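Local coordinates for protein Abbfa_003403 (Acinetobacter baumannii, PDB 4ZXH) that probably acts as a four-domain nonribosomal peptide synthetase, activating and joining amino acid building blocks and releasing the peptide product through condensation, adenylation, carrier and thioesterase domains, at residues R975-E979 with N1225-L1229; S1098-A1104 with L1238-T1242. All coordinates share one frame; numbering follows the deposited sequence.

Interaction 1. Residues R975-E979 with N1225-L1229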
loop_
_atom_site.group_PDB
_atom_site.type_symbol
_atom_site.label_atom_id
_atom_site.label_comp_id
_atom_site.label_asym_id
_atom_site.label_seq_id
_atom_site.Cartn_x
_atom_site.Cartn_y
_atom_site.Cartn_z
ATOM N N ARG A 975 -9.919 -25.115 11.055
ATOM C CA ARG A 975 -10.230 -26.338 10.306
ATOM C C ARG A 975 -9.219 -27.482 10.479
ATOM O O ARG A 975 -9.526 -28.636 10.178
ATOM C CB ARG A 975 -10.386 -25.989 8.816
ATOM C CG ARG A 975 -11.503 -24.949 8.541
ATOM C CD ARG A 975 -11.354 -24.231 7.194
ATOM N NE ARG A 975 -10.139 -23.421 7.146
ATOM C CZ ARG A 975 -9.699 -22.805 6.053
ATOM N NH1 ARG A 975 -10.387 -22.902 4.921
ATOM N NH2 ARG A 975 -8.581 -22.083 6.092
ATOM N N ASP A 976 -8.029 -27.183 10.981
ATOM C CA ASP A 976 -7.041 -28.230 11.197
ATOM C C ASP A 976 -6.265 -27.927 12.485
ATOM O O ASP A 976 -6.533 -26.907 13.129
ATOM C CB ASP A 976 -6.136 -28.360 9.953
ATOM C CG ASP A 976 -5.269 -27.136 9.705
ATOM O OD1 ASP A 976 -5.385 -26.145 10.450
ATOM O OD2 ASP A 976 -4.463 -27.168 8.743
ATOM N N PRO A 977 -5.330 -28.813 12.894
ATOM C CA PRO A 977 -4.587 -28.517 14.132
ATOM C C PRO A 977 -3.843 -27.155 14.171
ATOM O O PRO A 977 -3.737 -26.547 15.233
ATOM C CB PRO A 977 -3.588 -29.678 14.208
ATOM C CG PRO A 977 -4.333 -30.838 13.597
ATOM C CD PRO A 977 -5.143 -30.219 12.472
ATOM N N ILE A 978 -3.321 -26.688 13.047
ATOM C CA ILE A 978 -2.619 -25.415 13.045
ATOM C C ILE A 978 -3.584 -24.264 13.327
ATOM O O ILE A 978 -3.306 -23.381 14.137
ATOM C CB ILE A 978 -1.907 -25.170 11.705
ATOM C CG1 ILE A 978 -0.605 -25.984 11.617
ATOM C CG2 ILE A 978 -1.652 -23.691 11.499
ATOM C CD1 ILE A 978 0.105 -25.842 10.286
ATOM N N GLU A 979 -4.737 -24.269 12.683
ATOM C CA GLU A 979 -5.660 -23.175 12.924
ATOM C C GLU A 979 -6.272 -23.282 14.336
ATOM O O GLU A 979 -6.559 -22.257 14.955
ATOM C CB GLU A 979 -6.741 -23.133 11.840
ATOM C CG GLU A 979 -6.175 -22.911 10.438
ATOM C CD GLU A 979 -7.237 -22.926 9.362
ATOM O OE1 GLU A 979 -8.395 -23.299 9.656
ATOM O OE2 GLU A 979 -6.910 -22.565 8.215
ATOM N N ASN A 1225 -15.675 -26.180 3.564
ATOM C CA ASN A 1225 -14.798 -25.441 4.481
ATOM C C ASN A 1225 -14.535 -26.122 5.826
ATOM O O ASN A 1225 -14.377 -25.438 6.827
ATOM C CB ASN A 1225 -15.388 -24.054 4.729
ATOM C CG ASN A 1225 -14.362 -22.943 4.658
ATOM O OD1 ASN A 1225 -13.197 -23.151 4.288
ATOM N ND2 ASN A 1225 -14.806 -21.734 4.982
ATOM N N VAL A 1226 -14.497 -27.455 5.858
ATOM C CA VAL A 1226 -14.062 -28.171 7.060
ATOM C C VAL A 1226 -12.605 -28.714 6.957
ATOM O O VAL A 1226 -12.101 -29.367 7.896
ATOM C CB VAL A 1226 -15.006 -29.337 7.398
ATOM C CG1 VAL A 1226 -16.418 -28.819 7.533
ATOM C CG2 VAL A 1226 -14.923 -30.411 6.343
ATOM N N LEU A 1227 -11.958 -28.442 5.821
ATOM C CA LEU A 1227 -10.508 -28.561 5.658
ATOM C C LEU A 1227 -9.978 -27.345 4.890
ATOM O O LEU A 1227 -10.699 -26.766 4.089
ATOM C CB LEU A 1227 -10.125 -29.847 4.918
ATOM C CG LEU A 1227 -10.260 -31.126 5.723
ATOM C CD1 LEU A 1227 -9.866 -32.336 4.879
ATOM C CD2 LEU A 1227 -9.403 -31.014 6.983
ATOM N N PRO A 1228 -8.718 -26.956 5.132
ATOM C CA PRO A 1228 -8.135 -25.813 4.419
ATOM C C PRO A 1228 -7.951 -26.085 2.929
ATOM O O PRO A 1228 -7.711 -27.228 2.533
ATOM C CB PRO A 1228 -6.769 -25.627 5.103
ATOM C CG PRO A 1228 -6.920 -26.241 6.446
ATOM C CD PRO A 1228 -7.862 -27.403 6.248
ATOM N N LEU A 1229 -8.046 -25.045 2.108
ATOM C CA LEU A 1229 -7.901 -25.231 0.674
ATOM C C LEU A 1229 -6.511 -25.730 0.311
ATOM O O LEU A 1229 -6.371 -26.490 -0.638
ATOM C CB LEU A 1229 -8.220 -23.943 -0.077
ATOM C CG LEU A 1229 -9.676 -23.865 -0.551
ATOM C CD1 LEU A 1229 -10.675 -24.135 0.595
ATOM C CD2 LEU A 1229 -9.951 -22.521 -1.199
HETATM O O HOH W 1 -11.322 -30.435 10.245
#
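R975 lies along the backbone of N1225-L1229, just ahead of carrier helix 977-990, while the thioesterase segment leaves helix 1210-1223 through a Schellman motif whose C-prime residue is N1225. Starting at the root, CB of R975 rests on CD of P1228 at 3.9 Å. CG and CD then pass the backbone carbonyl of N1225, CD coming within 3.3 Å of its O. A bend at chi3 (-64°) turns the chain end so that one guanidinium face lies over CA of P1228. NE and NH2 grip E979 side-on, one nitrogen to each carboxylate oxygen, both on syn lone pairs. The NE bond to OE1 of E979 is nearly straight and in the guanidinium plane, and the same OE1 also accepts from the backbone N of R975 on its anti side. This fixes the rotation of the guanidinium and sends NH1 the other way, 2.9 Å from OD1 of N1225, in a bent bond with the amide plane almost perpendicular to the guanidinium (88°). Next along the chain, D976 N-caps the helix through OD1 to E979 N, while its OD2 makes a salt bridge with R1045 and touches P1228 CG at 3.5 Å. One water also joins the two segments by donating to R975 O and to V1226 O, the latter 2.7 Å away.

Interaction 2. Residues S1098-A1104 with L1238-T1242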
loop_
_atom_site.group_PDB
_atom_site.type_symbol
_atom_site.label_atom_id
_atom_site.label_comp_id
_atom_site.label_asym_id
_atom_site.label_seq_id
_atom_site.Cartn_x
_atom_site.Cartn_y
_atom_site.Cartn_z
ATOM N N SER A 1098 -4.112 -36.559 18.777
ATOM C CA SER A 1098 -3.273 -37.705 18.431
ATOM C C SER A 1098 -2.013 -37.311 17.650
ATOM O O SER A 1098 -2.058 -36.457 16.756
ATOM C CB SER A 1098 -4.094 -38.717 17.628
ATOM O OG SER A 1098 -3.272 -39.724 17.085
ATOM N N PRO A 1099 -0.880 -37.936 17.978
ATOM C CA PRO A 1099 0.343 -37.777 17.171
ATOM C C PRO A 1099 0.090 -38.078 15.683
ATOM O O PRO A 1099 0.732 -37.524 14.792
ATOM C CB PRO A 1099 1.308 -38.810 17.769
ATOM C CG PRO A 1099 0.829 -39.031 19.163
ATOM C CD PRO A 1099 -0.681 -38.837 19.126
ATOM N N GLY A 1100 -0.869 -38.958 15.424
ATOM C CA GLY A 1100 -1.221 -39.291 14.063
ATOM C C GLY A 1100 -1.574 -38.099 13.179
ATOM O O GLY A 1100 -1.477 -38.198 11.948
ATOM N N LEU A 1101 -1.997 -36.984 13.783
ATOM C CA LEU A 1101 -2.399 -35.820 12.997
ATOM C C LEU A 1101 -1.197 -35.036 12.475
ATOM O O LEU A 1101 -1.346 -34.207 11.575
ATOM C CB LEU A 1101 -3.290 -34.884 13.806
ATOM C CG LEU A 1101 -4.696 -35.322 14.230
ATOM C CD1 LEU A 1101 -5.494 -34.134 14.813
ATOM C CD2 LEU A 1101 -5.469 -36.023 13.109
ATOM N N ILE A 1102 -0.008 -35.311 13.023
ATOM C CA ILE A 1102 1.188 -34.548 12.674
ATOM C C ILE A 1102 2.300 -35.378 12.017
ATOM O O ILE A 1102 3.031 -34.880 11.161
ATOM C CB ILE A 1102 1.753 -33.853 13.916
ATOM C CG1 ILE A 1102 0.709 -32.887 14.491
ATOM C CG2 ILE A 1102 3.034 -33.122 13.586
ATOM C CD1 ILE A 1102 -0.041 -33.438 15.689
ATOM N N GLU A 1103 2.438 -36.639 12.410
ATOM C CA GLU A 1103 3.458 -37.498 11.810
ATOM C C GLU A 1103 2.826 -38.776 11.273
ATOM O O GLU A 1103 1.962 -39.358 11.917
ATOM C CB GLU A 1103 4.558 -37.840 12.820
ATOM C CG GLU A 1103 5.777 -38.493 12.195
ATOM C CD GLU A 1103 6.685 -39.138 13.223
ATOM O OE1 GLU A 1103 6.411 -38.993 14.434
ATOM O OE2 GLU A 1103 7.668 -39.801 12.821
ATOM N N ALA A 1104 3.252 -39.212 10.094
ATOM C CA ALA A 1104 2.665 -40.399 9.494
ATOM C C ALA A 1104 2.908 -41.650 10.346
ATOM O O ALA A 1104 3.985 -41.818 10.930
ATOM C CB ALA A 1104 3.197 -40.591 8.095
ATOM N N LEU A 1238 -3.087 -38.508 6.750
ATOM C CA LEU A 1238 -2.823 -38.446 8.181
ATOM C C LEU A 1238 -4.138 -38.472 8.951
ATOM O O LEU A 1238 -4.264 -39.177 9.953
ATOM C CB LEU A 1238 -2.026 -37.190 8.557
ATOM C CG LEU A 1238 -0.608 -37.070 7.994
ATOM C CD1 LEU A 1238 0.108 -35.858 8.540
ATOM C CD2 LEU A 1238 0.155 -38.326 8.309
ATOM N N TYR A 1239 -5.123 -37.722 8.471
ATOM C CA TYR A 1239 -6.364 -37.559 9.217
ATOM C C TYR A 1239 -7.228 -38.795 9.103
ATOM O O TYR A 1239 -7.892 -39.190 10.056
ATOM C CB TYR A 1239 -7.147 -36.327 8.737
ATOM C CG TYR A 1239 -6.351 -35.039 8.809
ATOM C CD1 TYR A 1239 -5.288 -34.901 9.706
ATOM C CD2 TYR A 1239 -6.654 -33.959 7.975
ATOM C CE1 TYR A 1239 -4.548 -33.723 9.769
ATOM C CE2 TYR A 1239 -5.922 -32.782 8.030
ATOM C CZ TYR A 1239 -4.869 -32.668 8.931
ATOM O OH TYR A 1239 -4.134 -31.505 8.989
ATOM N N PHE A 1240 -7.231 -39.403 7.930
ATOM C CA PHE A 1240 -8.012 -40.610 7.734
ATOM C C PHE A 1240 -7.364 -41.755 8.510
ATOM O O PHE A 1240 -8.050 -42.472 9.231
ATOM C CB PHE A 1240 -8.137 -40.951 6.243
ATOM C CG PHE A 1240 -9.113 -42.054 5.960
ATOM C CD1 PHE A 1240 -10.320 -42.110 6.636
ATOM C CD2 PHE A 1240 -8.834 -43.026 5.014
ATOM C CE1 PHE A 1240 -11.224 -43.125 6.388
ATOM C CE2 PHE A 1240 -9.727 -44.033 4.755
ATOM C CZ PHE A 1240 -10.933 -44.085 5.445
ATOM N N ASP A 1241 -6.042 -41.900 8.394
ATOM C CA ASP A 1241 -5.310 -42.955 9.113
ATOM C C ASP A 1241 -5.478 -42.857 10.630
ATOM O O ASP A 1241 -5.675 -43.874 11.307
ATOM C CB ASP A 1241 -3.825 -42.919 8.764
ATOM C CG ASP A 1241 -3.521 -43.531 7.402
ATOM O OD1 ASP A 1241 -4.426 -44.151 6.765
ATOM O OD2 ASP A 1241 -2.352 -43.385 6.973
ATOM N N THR A 1242 -5.405 -41.640 11.165
ATOM C CA THR A 1242 -5.705 -41.415 12.582
ATOM C C THR A 1242 -7.111 -41.903 12.943
ATOM O O THR A 1242 -7.298 -42.644 13.918
ATOM C CB THR A 1242 -5.558 -39.931 12.951
ATOM O OG1 THR A 1242 -4.173 -39.586 12.883
ATOM C CG2 THR A 1242 -6.055 -39.664 14.355
#
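T1242 and L1238, one turn apart on helix 1233-1251, meet G1100 and L1101 of the loop that follows strand 1093-1096 of the thioesterase's alpha/beta-hydrolase sheet. Their helix belongs to the helical insertion between strands 1157-1163 and 1262-1267, where thioesterases of this fold commonly carry a lid. G1100 brings its bare backbone against the T1242 hydroxyl. L1101 starts out pointing away from the helix, but its CD2 swings back to meet CD1 of Y1239 at 3.6 Å, approaching the ring obliquely, and it also lies 3.9 Å from CG2 of T1242. The two L1238 methyls lie against the loop at two places: CD1 on the L1101 carbonyl O at 3.7 Å, CD2 on CA of A1104 at 3.5 Å. Further out, each side holds its own shape. S1098 turns its OG away from its own N (chi1 170°), where it accepts from G1100 N in an ST turn and opens the 3-10 segment 1099-1101, and P1099 O takes the N-H groups of both I1102 and E1103. On the helix, L1238 O accepts twice from T1242, its backbone N and its OG1 arriving over opposite faces of the carbonyl plane, the OG1 bond being 3.0 Å long.

Interactions 1 and 2 sit side by side, their centres about 14 Å apart, and they meet directly at P977, D976 and Y1239. P977, which begins carrier helix 977-990, sets its CG 3.7 Å from CD1 of L1101. Its CD also lies 3.8 Å from the OH of Y1239, which D976 CB approaches equally closely. L1227 CD2 packs 4.0 Å from Y1239 CE2, so Y1239 touches both segments of interaction 1, 975-979 at its hydroxyl and 1225-1229 at its ring. Interaction 1 seats the start of the carrier helix on the thioesterase; interaction 2, within the thioesterase, holds together the surface of L1101 and Y1239 that P977 packs on. The phosphopantetheine pocket draws residues from the condensation and carrier parts.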